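Long-range contacts in membrane-bound lytic murein transglycosylase (Agrobacterium tumefaciens, PDB 2PNW), which probably cleaves the glycan strands of bacterial peptidoglycan, acting as a lytic transglycosylase of the MltA family: residues T34-L39 and E56-L61; R26-A31 and L319-D324; Y45-L50 and I293-L298; T81-F86 and Y359-R364. All coordinates share one frame; numbering follows the deposited sequence.

Contact 1: T34-L39 and E56-L61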
loop_
_atom_site.group_PDB
_atom_site.type_symbol
_atom_site.label_atom_id
_atom_site.label_comp_id
_atom_site.label_asym_id
_atom_site.label_seq_id
_atom_site.Cartn_x
_atom_site.Cartn_y
_atom_site.Cartn_z
ATOM N N THR A 34 8.499 13.733 -8.186
ATOM C CA THR A 34 9.271 12.785 -7.386
ATOM C C THR A 34 9.451 11.467 -8.158
ATOM O O THR A 34 10.508 10.835 -8.052
ATOM C CB THR A 34 8.657 12.474 -5.965
ATOM O OG1 THR A 34 7.382 11.842 -6.105
ATOM C CG2 THR A 34 8.472 13.746 -5.165
ATOM N N ILE A 35 8.417 11.056 -8.892
ATOM C CA ILE A 35 8.498 9.824 -9.712
ATOM C C ILE A 35 9.556 10.009 -10.801
ATOM O O ILE A 35 10.381 9.116 -11.029
ATOM C CB ILE A 35 7.155 9.489 -10.362
ATOM C CG1 ILE A 35 6.095 9.228 -9.269
ATOM C CG2 ILE A 35 7.274 8.183 -11.196
ATOM C CD1 ILE A 35 4.664 9.337 -9.862
ATOM N N LEU A 36 9.542 11.180 -11.444
ATOM C CA LEU A 36 10.515 11.424 -12.530
ATOM C C LEU A 36 11.953 11.415 -11.998
ATOM O O LEU A 36 12.838 10.788 -12.590
ATOM C CB LEU A 36 10.209 12.724 -13.281
ATOM C CG LEU A 36 11.074 13.048 -14.529
ATOM C CD1 LEU A 36 11.127 11.896 -15.567
ATOM C CD2 LEU A 36 10.572 14.314 -15.199
ATOM N N SER A 37 12.179 12.106 -10.885
ATOM C CA SER A 37 13.480 12.090 -10.216
ATOM C C SER A 37 13.909 10.669 -9.880
ATOM O O SER A 37 15.071 10.288 -10.091
ATOM C CB SER A 37 13.424 12.973 -8.945
ATOM O OG SER A 37 14.687 13.020 -8.301
ATOM N N HIS A 38 12.986 9.874 -9.336
ATOM C CA HIS A 38 13.303 8.494 -9.013
ATOM C C HIS A 38 13.690 7.715 -10.287
ATOM O O HIS A 38 14.698 6.990 -10.299
ATOM C CB HIS A 38 12.127 7.806 -8.309
ATOM C CG HIS A 38 12.332 6.338 -8.112
ATOM N ND1 HIS A 38 13.240 5.833 -7.201
ATOM C CD2 HIS A 38 11.765 5.267 -8.715
ATOM C CE1 HIS A 38 13.234 4.510 -7.266
ATOM N NE2 HIS A 38 12.351 4.143 -8.177
ATOM N N LEU A 39 12.891 7.837 -11.346
ATOM C CA LEU A 39 13.144 7.019 -12.554
ATOM C C LEU A 39 14.411 7.444 -13.292
ATOM O O LEU A 39 14.957 6.668 -14.090
ATOM C CB LEU A 39 11.940 7.036 -13.485
ATOM C CG LEU A 39 10.702 6.332 -12.915
ATOM C CD1 LEU A 39 9.568 6.459 -13.881
ATOM C CD2 LEU A 39 10.988 4.822 -12.637
ATOM N N GLU A 56 7.189 4.852 -21.186
ATOM C CA GLU A 56 5.973 5.540 -21.678
ATOM C C GLU A 56 5.463 6.541 -20.632
ATOM O O GLU A 56 5.103 7.671 -20.955
ATOM C CB GLU A 56 4.887 4.528 -22.062
ATOM C CG GLU A 56 5.203 3.850 -23.419
ATOM C CD GLU A 56 4.311 2.668 -23.776
ATOM O OE1 GLU A 56 3.815 1.925 -22.891
ATOM O OE2 GLU A 56 4.101 2.483 -24.991
ATOM N N LEU A 57 5.458 6.118 -19.376
ATOM C CA LEU A 57 5.109 7.021 -18.268
ATOM C C LEU A 57 6.026 8.245 -18.226
ATOM O O LEU A 57 5.564 9.365 -18.022
ATOM C CB LEU A 57 5.177 6.286 -16.933
ATOM C CG LEU A 57 5.050 7.136 -15.638
ATOM C CD1 LEU A 57 3.672 7.781 -15.497
ATOM C CD2 LEU A 57 5.409 6.326 -14.398
ATOM N N VAL A 58 7.325 8.030 -18.402
ATOM C CA VAL A 58 8.302 9.132 -18.395
ATOM C C VAL A 58 7.937 10.204 -19.425
ATOM O O VAL A 58 8.091 11.386 -19.170
ATOM C CB VAL A 58 9.751 8.606 -18.579
ATOM C CG1 VAL A 58 10.719 9.734 -19.000
ATOM C CG2 VAL A 58 10.227 7.970 -17.268
ATOM N N SER A 59 7.382 9.807 -20.564
ATOM C CA SER A 59 7.015 10.810 -21.553
ATOM C C SER A 59 5.976 11.783 -20.990
ATOM O O SER A 59 6.112 12.992 -21.202
ATOM C CB SER A 59 6.578 10.190 -22.896
ATOM O OG SER A 59 5.334 9.529 -22.756
ATOM N N LEU A 60 4.993 11.276 -20.231
ATOM C CA LEU A 60 4.006 12.135 -19.540
ATOM C C LEU A 60 4.642 12.984 -18.438
ATOM O O LEU A 60 4.362 14.185 -18.323
ATOM C CB LEU A 60 2.854 11.298 -18.965
ATOM C CG LEU A 60 1.695 12.014 -18.235
ATOM C CD1 LEU A 60 0.926 12.948 -19.184
ATOM C CD2 LEU A 60 0.764 10.990 -17.670
ATOM N N LEU A 61 5.517 12.363 -17.642
ATOM C CA LEU A 61 6.166 13.051 -16.538
ATOM C C LEU A 61 7.012 14.217 -17.031
ATOM O O LEU A 61 7.060 15.268 -16.391
ATOM C CB LEU A 61 7.046 12.079 -15.734
ATOM C CG LEU A 61 6.310 10.874 -15.129
ATOM C CD1 LEU A 61 7.344 10.019 -14.388
ATOM C CD2 LEU A 61 5.194 11.321 -14.201
#

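Contact 2: R26-A31 and L319-D324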
loop_
_atom_site.group_PDB
_atom_site.type_symbol
_atom_site.label_atom_id
_atom_site.label_comp_id
_atom_site.label_asym_id
_atom_site.label_seq_id
_atom_site.Cartn_x
_atom_site.Cartn_y
_atom_site.Cartn_z
ATOM N N ARG A 26 -3.899 19.400 -8.395
ATOM C CA ARG A 26 -2.608 20.104 -8.292
ATOM C C ARG A 26 -1.545 19.384 -7.470
ATOM O O ARG A 26 -0.368 19.506 -7.786
ATOM C CB ARG A 26 -2.778 21.560 -7.797
ATOM C CG ARG A 26 -3.145 22.498 -8.936
ATOM C CD ARG A 26 -3.345 23.945 -8.437
ATOM N NE ARG A 26 -4.472 24.020 -7.511
ATOM C CZ ARG A 26 -4.844 25.123 -6.864
ATOM N NH1 ARG A 26 -4.206 26.270 -7.072
ATOM N NH2 ARG A 26 -5.863 25.072 -6.024
ATOM N N LYS A 27 -1.947 18.635 -6.441
ATOM C CA LYS A 27 -0.955 17.901 -5.620
ATOM C C LYS A 27 -0.255 16.764 -6.379
ATOM O O LYS A 27 0.762 16.235 -5.916
ATOM C CB LYS A 27 -1.595 17.318 -4.372
ATOM C CG LYS A 27 -1.990 18.357 -3.337
ATOM C CD LYS A 27 -2.529 17.682 -2.080
ATOM C CE LYS A 27 -3.005 18.754 -1.092
ATOM N NZ LYS A 27 -3.371 18.150 0.213
ATOM N N LEU A 28 -0.792 16.400 -7.537
ATOM C CA LEU A 28 -0.175 15.335 -8.340
ATOM C C LEU A 28 1.073 15.798 -9.040
ATOM O O LEU A 28 1.858 14.976 -9.466
ATOM C CB LEU A 28 -1.146 14.791 -9.386
ATOM C CG LEU A 28 -2.468 14.213 -8.876
ATOM C CD1 LEU A 28 -3.070 13.386 -9.992
ATOM C CD2 LEU A 28 -2.314 13.363 -7.604
ATOM N N PHE A 29 1.262 17.117 -9.179
ATOM C CA PHE A 29 2.412 17.614 -9.921
ATOM C C PHE A 29 3.737 17.459 -9.163
ATOM O O PHE A 29 4.707 16.895 -9.730
ATOM C CB PHE A 29 2.120 19.025 -10.456
ATOM C CG PHE A 29 1.145 19.000 -11.595
ATOM C CD1 PHE A 29 -0.223 18.868 -11.354
ATOM C CD2 PHE A 29 1.596 19.030 -12.906
ATOM C CE1 PHE A 29 -1.129 18.805 -12.400
ATOM C CE2 PHE A 29 0.691 18.956 -13.974
ATOM C CZ PHE A 29 -0.679 18.847 -13.711
ATOM N N PRO A 30 3.782 17.870 -7.873
ATOM C CA PRO A 30 4.973 17.484 -7.124
ATOM C C PRO A 30 5.189 15.967 -7.033
ATOM O O PRO A 30 6.321 15.527 -7.007
ATOM C CB PRO A 30 4.721 18.043 -5.717
ATOM C CG PRO A 30 3.744 19.145 -5.905
ATOM C CD PRO A 30 2.859 18.687 -7.052
ATOM N N ALA A 31 4.117 15.191 -6.922
ATOM C CA ALA A 31 4.264 13.733 -6.837
ATOM C C ALA A 31 4.855 13.199 -8.147
ATOM O O ALA A 31 5.745 12.346 -8.119
ATOM C CB ALA A 31 2.917 13.065 -6.536
ATOM N N LEU A 319 -8.748 12.291 -9.157
ATOM C CA LEU A 319 -7.579 11.738 -9.833
ATOM C C LEU A 319 -6.489 11.418 -8.827
ATOM O O LEU A 319 -6.163 12.242 -7.959
ATOM C CB LEU A 319 -7.048 12.726 -10.860
ATOM C CG LEU A 319 -5.984 12.182 -11.837
ATOM C CD1 LEU A 319 -6.546 11.018 -12.694
ATOM C CD2 LEU A 319 -5.497 13.297 -12.718
ATOM N N MET A 320 -5.914 10.228 -8.969
ATOM C CA MET A 320 -4.933 9.734 -8.002
ATOM C C MET A 320 -3.751 9.171 -8.773
ATOM O O MET A 320 -3.819 9.014 -9.989
ATOM C CB MET A 320 -5.575 8.639 -7.126
ATOM C CG MET A 320 -6.899 9.056 -6.369
ATOM S SD MET A 320 -7.554 7.700 -5.351
ATOM C CE MET A 320 -6.484 7.979 -3.938
ATOM N N LEU A 321 -2.644 8.894 -8.082
ATOM C CA LEU A 321 -1.546 8.196 -8.728
ATOM C C LEU A 321 -1.346 6.851 -8.066
ATOM O O LEU A 321 -1.500 6.723 -6.849
ATOM C CB LEU A 321 -0.247 8.997 -8.672
ATOM C CG LEU A 321 -0.256 10.335 -9.435
ATOM C CD1 LEU A 321 0.933 11.156 -8.980
ATOM C CD2 LEU A 321 -0.205 10.092 -10.936
ATOM N N ALA A 322 -0.997 5.851 -8.878
ATOM C CA ALA A 322 -0.703 4.503 -8.358
ATOM C C ALA A 322 0.689 4.499 -7.752
ATOM O O ALA A 322 1.675 4.462 -8.481
ATOM C CB ALA A 322 -0.787 3.474 -9.492
ATOM N N LEU A 323 0.780 4.569 -6.425
ATOM C CA LEU A 323 2.081 4.761 -5.785
ATOM C C LEU A 323 2.417 3.646 -4.784
ATOM O O LEU A 323 3.425 3.718 -4.086
ATOM C CB LEU A 323 2.128 6.135 -5.090
ATOM C CG LEU A 323 2.131 7.332 -6.070
ATOM C CD1 LEU A 323 2.029 8.588 -5.245
ATOM C CD2 LEU A 323 3.394 7.334 -6.924
ATOM N N ASP A 324 1.581 2.606 -4.717
ATOM C CA ASP A 324 1.860 1.524 -3.766
ATOM C C ASP A 324 1.175 0.239 -4.215
ATOM O O ASP A 324 0.447 0.231 -5.192
ATOM C CB ASP A 324 1.379 1.918 -2.348
ATOM C CG ASP A 324 2.054 1.092 -1.229
ATOM O OD1 ASP A 324 3.045 0.326 -1.480
ATOM O OD2 ASP A 324 1.587 1.225 -0.075
#

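Contact 3: Y45-L50 and I293-L298. With SO4 (sulfate ion), chain B.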
loop_
_atom_site.group_PDB
_atom_site.type_symbol
_atom_site.label_atom_id
_atom_site.label_comp_id
_atom_site.label_asym_id
_atom_site.label_seq_id
_atom_site.Cartn_x
_atom_site.Cartn_y
_atom_site.Cartn_z
ATOM N N TYR A 45 10.382 1.017 -13.072
ATOM C CA TYR A 45 9.244 0.217 -12.621
ATOM C C TYR A 45 8.979 -0.960 -13.554
ATOM O O TYR A 45 9.181 -0.846 -14.766
ATOM C CB TYR A 45 7.977 1.053 -12.582
ATOM C CG TYR A 45 8.024 2.224 -11.616
ATOM C CD1 TYR A 45 8.715 2.143 -10.405
ATOM C CD2 TYR A 45 7.314 3.385 -11.896
ATOM C CE1 TYR A 45 8.738 3.249 -9.506
ATOM C CE2 TYR A 45 7.309 4.464 -11.014
ATOM C CZ TYR A 45 8.008 4.400 -9.842
ATOM O OH TYR A 45 7.965 5.514 -9.011
ATOM N N ARG A 46 8.517 -2.060 -12.965
ATOM C CA ARG A 46 8.047 -3.240 -13.710
ATOM C C ARG A 46 6.837 -2.872 -14.563
ATOM O O ARG A 46 5.927 -2.170 -14.100
ATOM C CB ARG A 46 7.673 -4.353 -12.725
ATOM C CG ARG A 46 8.882 -4.815 -11.913
ATOM C CD ARG A 46 8.553 -5.887 -10.845
ATOM N NE ARG A 46 9.789 -6.299 -10.178
ATOM C CZ ARG A 46 10.388 -5.606 -9.208
ATOM N NH1 ARG A 46 9.846 -4.471 -8.751
ATOM N NH2 ARG A 46 11.530 -6.056 -8.687
ATOM N N THR A 47 6.823 -3.321 -15.814
ATOM C CA THR A 47 5.682 -3.067 -16.681
ATOM C C THR A 47 4.574 -3.999 -16.229
ATOM O O THR A 47 4.784 -5.216 -16.146
ATOM C CB THR A 47 6.050 -3.391 -18.132
ATOM O OG1 THR A 47 7.201 -2.627 -18.521
ATOM C CG2 THR A 47 4.897 -3.113 -19.083
ATOM N N GLY A 48 3.406 -3.435 -15.919
ATOM C CA GLY A 48 2.247 -4.229 -15.521
ATOM C C GLY A 48 1.746 -5.053 -16.693
ATOM O O GLY A 48 2.057 -4.750 -17.853
ATOM N N ALA A 49 0.992 -6.106 -16.389
ATOM C CA ALA A 49 0.384 -6.948 -17.421
ATOM C C ALA A 49 -0.443 -6.113 -18.397
ATOM O O ALA A 49 -0.524 -6.445 -19.579
ATOM C CB ALA A 49 -0.466 -8.015 -16.790
ATOM N N LEU A 50 -1.033 -5.011 -17.923
ATOM C CA LEU A 50 -1.780 -4.125 -18.829
ATOM C C LEU A 50 -0.896 -3.609 -19.978
ATOM O O LEU A 50 -1.358 -3.465 -21.115
ATOM C CB LEU A 50 -2.474 -2.990 -18.060
ATOM C CG LEU A 50 -3.417 -2.032 -18.804
ATOM C CD1 LEU A 50 -4.456 -1.495 -17.848
ATOM C CD2 LEU A 50 -2.683 -0.869 -19.434
ATOM N N ILE A 293 -0.733 -6.349 -12.471
ATOM C CA ILE A 293 -1.542 -5.834 -13.557
ATOM C C ILE A 293 -1.115 -4.421 -13.966
ATOM O O ILE A 293 -1.071 -4.098 -15.152
ATOM C CB ILE A 293 -3.035 -5.846 -13.165
ATOM C CG1 ILE A 293 -3.534 -7.284 -13.027
ATOM C CG2 ILE A 293 -3.899 -5.115 -14.230
ATOM C CD1 ILE A 293 -4.884 -7.374 -12.444
ATOM N N HIS A 294 -0.826 -3.578 -12.976
ATOM C CA HIS A 294 -0.592 -2.155 -13.261
ATOM C C HIS A 294 0.846 -1.705 -13.123
ATOM O O HIS A 294 1.636 -2.324 -12.397
ATOM C CB HIS A 294 -1.521 -1.305 -12.387
ATOM C CG HIS A 294 -2.954 -1.421 -12.785
ATOM N ND1 HIS A 294 -3.395 -1.106 -14.054
ATOM C CD2 HIS A 294 -4.044 -1.834 -12.095
ATOM C CE1 HIS A 294 -4.699 -1.302 -14.122
ATOM N NE2 HIS A 294 -5.117 -1.745 -12.945
ATOM N N THR A 295 1.187 -0.619 -13.817
ATOM C CA THR A 295 2.500 -0.002 -13.680
ATOM C C THR A 295 2.379 1.172 -12.711
ATOM O O THR A 295 1.457 1.974 -12.846
ATOM C CB THR A 295 2.990 0.522 -15.065
ATOM O OG1 THR A 295 2.974 -0.563 -16.018
ATOM C CG2 THR A 295 4.409 1.102 -14.960
ATOM N N PHE A 296 3.290 1.266 -11.734
ATOM C CA PHE A 296 3.307 2.402 -10.801
ATOM C C PHE A 296 3.446 3.754 -11.505
ATOM O O PHE A 296 4.066 3.853 -12.574
ATOM C CB PHE A 296 4.446 2.268 -9.785
ATOM C CG PHE A 296 4.298 1.088 -8.838
ATOM C CD1 PHE A 296 3.062 0.736 -8.314
ATOM C CD2 PHE A 296 5.414 0.359 -8.460
ATOM C CE1 PHE A 296 2.927 -0.358 -7.420
ATOM C CE2 PHE A 296 5.294 -0.741 -7.561
ATOM C CZ PHE A 296 4.048 -1.091 -7.052
ATOM N N GLY A 297 2.876 4.786 -10.894
ATOM C CA GLY A 297 3.056 6.147 -11.374
ATOM C C GLY A 297 1.960 6.637 -12.302
ATOM O O GLY A 297 1.915 7.820 -12.595
ATOM N N LEU A 298 1.119 5.737 -12.798
ATOM C CA LEU A 298 0.058 6.128 -13.727
ATOM C C LEU A 298 -1.115 6.765 -12.981
ATOM O O LEU A 298 -1.400 6.367 -11.851
ATOM C CB LEU A 298 -0.431 4.912 -14.501
ATOM C CG LEU A 298 0.547 4.519 -15.599
ATOM C CD1 LEU A 298 0.225 3.129 -16.059
ATOM C CD2 LEU A 298 0.414 5.533 -16.748
HETATM S S SO4 B . 11.879 -3.322 -5.941
HETATM O O1 SO4 B . 12.092 -3.456 -4.495
HETATM O O2 SO4 B . 12.430 -2.048 -6.408
HETATM O O3 SO4 B . 12.554 -4.423 -6.636
HETATM O O4 SO4 B . 10.441 -3.353 -6.241
HETATM O O HOH W 1 5.271 -1.036 -11.738
#

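Contact 4: T81-F86 and Y359-R364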
loop_
_atom_site.group_PDB
_atom_site.type_symbol
_atom_site.label_atom_id
_atom_site.label_comp_id
_atom_site.label_asym_id
_atom_site.label_seq_id
_atom_site.Cartn_x
_atom_site.Cartn_y
_atom_site.Cartn_z
ATOM N N THR A 81 -4.963 17.323 -22.300
ATOM C CA THR A 81 -4.083 17.496 -23.446
ATOM C C THR A 81 -3.147 16.299 -23.657
ATOM O O THR A 81 -2.890 15.902 -24.802
ATOM C CB THR A 81 -3.247 18.797 -23.296
ATOM O OG1 THR A 81 -4.120 19.921 -23.290
ATOM C CG2 THR A 81 -2.224 18.975 -24.435
ATOM N N ASN A 82 -2.665 15.716 -22.559
ATOM C CA ASN A 82 -1.507 14.825 -22.610
ATOM C C ASN A 82 -1.775 13.359 -22.258
ATOM O O ASN A 82 -0.865 12.514 -22.302
ATOM C CB ASN A 82 -0.390 15.406 -21.737
ATOM C CG ASN A 82 0.141 16.707 -22.282
ATOM O OD1 ASN A 82 0.582 16.773 -23.437
ATOM N ND2 ASN A 82 0.084 17.763 -21.470
ATOM N N SER A 83 -3.029 13.049 -21.940
ATOM C CA SER A 83 -3.400 11.672 -21.638
ATOM C C SER A 83 -4.782 11.325 -22.193
ATOM O O SER A 83 -5.575 12.217 -22.537
ATOM C CB SER A 83 -3.342 11.422 -20.131
ATOM O OG SER A 83 -4.381 12.122 -19.447
ATOM N N VAL A 84 -5.065 10.029 -22.274
ATOM C CA VAL A 84 -6.355 9.534 -22.756
ATOM C C VAL A 84 -6.944 8.589 -21.715
ATOM O O VAL A 84 -6.270 7.639 -21.317
ATOM C CB VAL A 84 -6.186 8.772 -24.081
ATOM C CG1 VAL A 84 -7.547 8.230 -24.574
ATOM C CG2 VAL A 84 -5.524 9.656 -25.138
ATOM N N PRO A 85 -8.206 8.832 -21.279
ATOM C CA PRO A 85 -8.826 8.019 -20.233
ATOM C C PRO A 85 -9.523 6.766 -20.773
ATOM O O PRO A 85 -10.155 6.797 -21.857
ATOM C CB PRO A 85 -9.866 8.962 -19.619
ATOM C CG PRO A 85 -10.190 9.971 -20.705
ATOM C CD PRO A 85 -9.127 9.873 -21.783
ATOM N N PHE A 86 -9.429 5.689 -19.999
ATOM C CA PHE A 86 -10.032 4.398 -20.336
ATOM C C PHE A 86 -10.717 3.839 -19.093
ATOM O O PHE A 86 -10.111 3.798 -18.018
ATOM C CB PHE A 86 -8.952 3.403 -20.758
ATOM C CG PHE A 86 -8.293 3.723 -22.062
ATOM C CD1 PHE A 86 -8.650 3.035 -23.214
ATOM C CD2 PHE A 86 -7.307 4.695 -22.144
ATOM C CE1 PHE A 86 -8.037 3.314 -24.428
ATOM C CE2 PHE A 86 -6.694 4.990 -23.359
ATOM C CZ PHE A 86 -7.062 4.287 -24.505
ATOM N N TYR A 359 -10.882 4.538 -13.820
ATOM C CA TYR A 359 -10.498 4.982 -15.167
ATOM C C TYR A 359 -9.003 5.248 -15.123
ATOM O O TYR A 359 -8.544 5.983 -14.257
ATOM C CB TYR A 359 -11.224 6.274 -15.592
ATOM C CG TYR A 359 -12.738 6.270 -15.483
ATOM C CD1 TYR A 359 -13.536 6.032 -16.608
ATOM C CD2 TYR A 359 -13.370 6.512 -14.262
ATOM C CE1 TYR A 359 -14.923 6.031 -16.518
ATOM C CE2 TYR A 359 -14.773 6.502 -14.150
ATOM C CZ TYR A 359 -15.540 6.266 -15.291
ATOM O OH TYR A 359 -16.930 6.290 -15.200
ATOM N N ILE A 360 -8.244 4.671 -16.044
ATOM C CA ILE A 360 -6.796 4.910 -16.088
ATOM C C ILE A 360 -6.503 5.963 -17.163
ATOM O O ILE A 360 -7.163 5.994 -18.226
ATOM C CB ILE A 360 -5.983 3.573 -16.294
ATOM C CG1 ILE A 360 -4.473 3.806 -16.134
ATOM C CG2 ILE A 360 -6.290 2.925 -17.658
ATOM C CD1 ILE A 360 -3.644 2.492 -16.195
ATOM N N LEU A 361 -5.546 6.850 -16.895
ATOM C CA LEU A 361 -5.178 7.853 -17.884
ATOM C C LEU A 361 -3.872 7.404 -18.517
ATOM O O LEU A 361 -2.841 7.325 -17.834
ATOM C CB LEU A 361 -5.029 9.242 -17.264
ATOM C CG LEU A 361 -6.192 9.898 -16.498
ATOM C CD1 LEU A 361 -5.887 11.383 -16.289
ATOM C CD2 LEU A 361 -7.512 9.748 -17.210
ATOM N N LEU A 362 -3.913 7.080 -19.808
ATOM C CA LEU A 362 -2.690 6.627 -20.496
ATOM C C LEU A 362 -2.007 7.772 -21.199
ATOM O O LEU A 362 -2.674 8.574 -21.850
ATOM C CB LEU A 362 -2.991 5.514 -21.508
ATOM C CG LEU A 362 -3.774 4.298 -21.014
ATOM C CD1 LEU A 362 -3.809 3.228 -22.083
ATOM C CD2 LEU A 362 -3.130 3.744 -19.737
ATOM N N PRO A 363 -0.663 7.836 -21.108
ATOM C CA PRO A 363 0.111 8.786 -21.891
ATOM C C PRO A 363 -0.304 8.635 -23.355
ATOM O O PRO A 363 -0.520 7.500 -23.833
ATOM C CB PRO A 363 1.550 8.288 -21.716
ATOM C CG PRO A 363 1.561 7.555 -20.406
ATOM C CD PRO A 363 0.197 6.969 -20.264
ATOM N N ARG A 364 -0.428 9.749 -24.074
ATOM C CA ARG A 364 -1.113 9.669 -25.365
ATOM C C ARG A 364 -0.401 8.845 -26.445
ATOM O O ARG A 364 -1.076 8.217 -27.255
ATOM C CB ARG A 364 -1.727 11.019 -25.818
ATOM C CG ARG A 364 -0.845 11.984 -26.541
ATOM C CD ARG A 364 -1.565 13.349 -26.749
ATOM N NE ARG A 364 -2.846 13.225 -27.447
ATOM C CZ ARG A 364 -4.050 13.265 -26.866
ATOM N NH1 ARG A 364 -5.143 13.133 -27.608
ATOM N NH2 ARG A 364 -4.175 13.427 -25.545
HETATM O O HOH W 2 1.615 12.325 -23.402
#

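Contact 1: T34-L39 and E56-L61
Leu39, Ile35 and Leu36 of one helix mesh with Leu57, Val58 and Leu61 of the next in a contact of apolar side chains, with no hydrogen bond across it. Leu39 supplies a bump: its CD1 enters the hollow edged by the three residues opposite, coming to 3.8 Å from Val58 CG2 and standing only slightly farther from the CD1 of Leu61 and the CD2 of Leu57. The complementary bump is Leu61, whose CD1 lies 3.7 Å from Ile35 CG2 and 3.9 Å from the backbone N of Leu36, filling the groove between those neighbours. Leu36 and Leu61 slide past each other in opposite directions, CB to CB at 4.1 Å. CG of Leu36 is anti to its backbone N (chi1 -175°); of the two methyls beyond it, CD1 touches Val58 CG1 and Leu61 CB, and CD2 lies 3.8 Å from the carbonyl O of Leu61. Ile35 meets Leu57 and Leu61 crosswise, each at about a right angle. Tyr45, from the loop joining the helices, adds its side chain against Ile35 and Leu39. With segment axes 10.0 Å apart and inclined at 130°, the two consecutive helices form a steeply crossed helix-loop-helix pair, running more against each other than together.

Contact 2: R26-A31 and L319-D324
Leu28 and Leu321 share a first torsion, with CG anti to the carbonyl carbon and beside the backbone N (chi1 -58° and -64°), whereas Leu319 turns its CG anti to the backbone N (chi1 -169°). These settings bring three leucine side chains together where helix 28-39 packs on strand 316-324, part of a 3D domain whose family relationship is consistent with a double-psi beta-barrel. The contact is a helix lying against a sheet, and it obeys the alternation of a strand: Leu319 and Leu321 point toward the helix, while Met320 between them starts off away from it, and its side chain packs on Leu287 and Ile302 of the neighbouring strands.

Leu28 is the wedge: CD1 leans mainly on Leu319, while CD2 reaches Leu321 and the carbonyl O of Leu319. CD1 comes over the branch of Leu319, 3.7 Å from both the CG and the CD2 of that residue, the two side chains crossing obliquely. CD2 of Leu28 stands 4.1 Å from Leu321 CG, and here the side chains slide past each other in opposite directions. No hydrogen bond joins the two segments; polar groups of the strand turn to other partners, the N-H of Leu319 to Asp23 and its carbonyl to Arg285. Phe79 of helix 72-82 also packs on Leu319, so Leu319 touches both helices. Toward the next turn of helix 28-39 the wedge gives way to a single methyl group. Leu321 CD1 lies 4.0 Å from the carbonyl O of Leu28 and 3.7 Å from Ala31 CB.

Contact 3: Y45-L50 and I293-L298
Tyr45 offers one ring face to Phe296, whose CB lies 3.7 Å above the plane, offset toward the rim. Phe296 belongs to a type II turn, Thr295 to Leu298, leading into strand 299-304 of the 3D domain; Gly297 takes its positive-phi position (95°). The Phe296 ring turns its edge to the same Tyr45 face in a T-shaped pair, planes at 90° and centroids 5.8 Å apart. At the other end of this loop-to-loop contact, the His294 ring carries Ile293 CG2 over the centre of one face and meets Leu50 CD1 at its edge, 3.7 Å from CE1. Beyond these groups, Tyr45 OH and His294 NE2 bond to the carbonyls of Ala277 and Pro332.

Between the aromatic groups a water and a side-chain hydroxyl link the two loops. The water donates to Arg46 O and accepts from Phe296 N. The N-H of Gly48 runs almost straight, at 174°, to Thr295 OG1 (2.9 Å), which also bonds to the carbonyl of Ile52. Away from these links, Arg46 NH1 and NH2 bond a sulfate, probably from the crystallisation liquor, also held by Lys43 and Lys278. The N-H of Leu50 reaches Ile293 O at 2.9 Å, in the carbonyl plane.

Contact 4: T81-F86 and Y359-R364
Phe86 and Leu362 cross at about a right angle on one face of an antiparallel strand pair, with Phe86 CE2 3.6 Å from Leu362 CD1. Val84 and Ile360 point to that same face, and Ile360 sets its CG2 near Phe86 CB. Pro85 and Leu361 both point to the other face, with Pro85 CB only 3.5 Å from Leu361 CD2, which is closer than usual for two carbons. Leu361 continues to Ser83, whose OG touches its CD1 but is hydrogen-bonded to Phe79 O in the preceding helix.

At the end of the pair, Arg364 and Val84 also cross at about a right angle. The first torsion of Arg364 (chi1 85°) puts CG between the backbone N and the carbonyl carbon; farther out the chain bends, and Val84 CG2 comes over one guanidinium face, 4.0 Å from NH2. The same NH2 is 2.9 Å from Thr81 O at the end of helix 72-82. Backbone N of Arg364 makes a weak bond to Asn82 O, to which a water also donates.

Four stronger backbone bonds join the strands, two in the pair Val84-Leu362 and two in Phe86-Ile360. Val84 N approaches Leu362 O at 2.8 Å, whereas Leu362 N sits well above the carbonyl plane of Val84, 36° out of it. Pro85 and Pro363 both fall in non-hydrogen-bonded pairs, so the N-H that proline lacks costs this strand pairing nothing. The helix-end carbonyls would probably favour the positive charge of Arg364 nearby.

Overall arrangement
Contacts 2, 3 and 4 illustrate how chain ends can complete a domain: residues from the first quarter of the chain dock on strands and loops of the 3D domain near the C-terminus, while contact 1 packs two N-terminal helices on each other. Centres lie 12 to 15 Å apart. Contacts 1 and 2 share helix 28-39 and meet where Ile35 CD1 packs on Leu321 and Leu323. Probable backbone hydrogen bonds between Ala322 and both Gly297 and Leu298 join contacts 2 and 3. Along the chain, contacts 1 and 3 fall within the span of contact 2; contact 4 follows contact 1, and crosses contacts 2 and 3. Pro363 packs on helix 54-66, Leu298 on Ile360. The insert domain lies in the chain between the segments of contacts 2, 3 and 4, which tie the N-terminal part to the probable barrel.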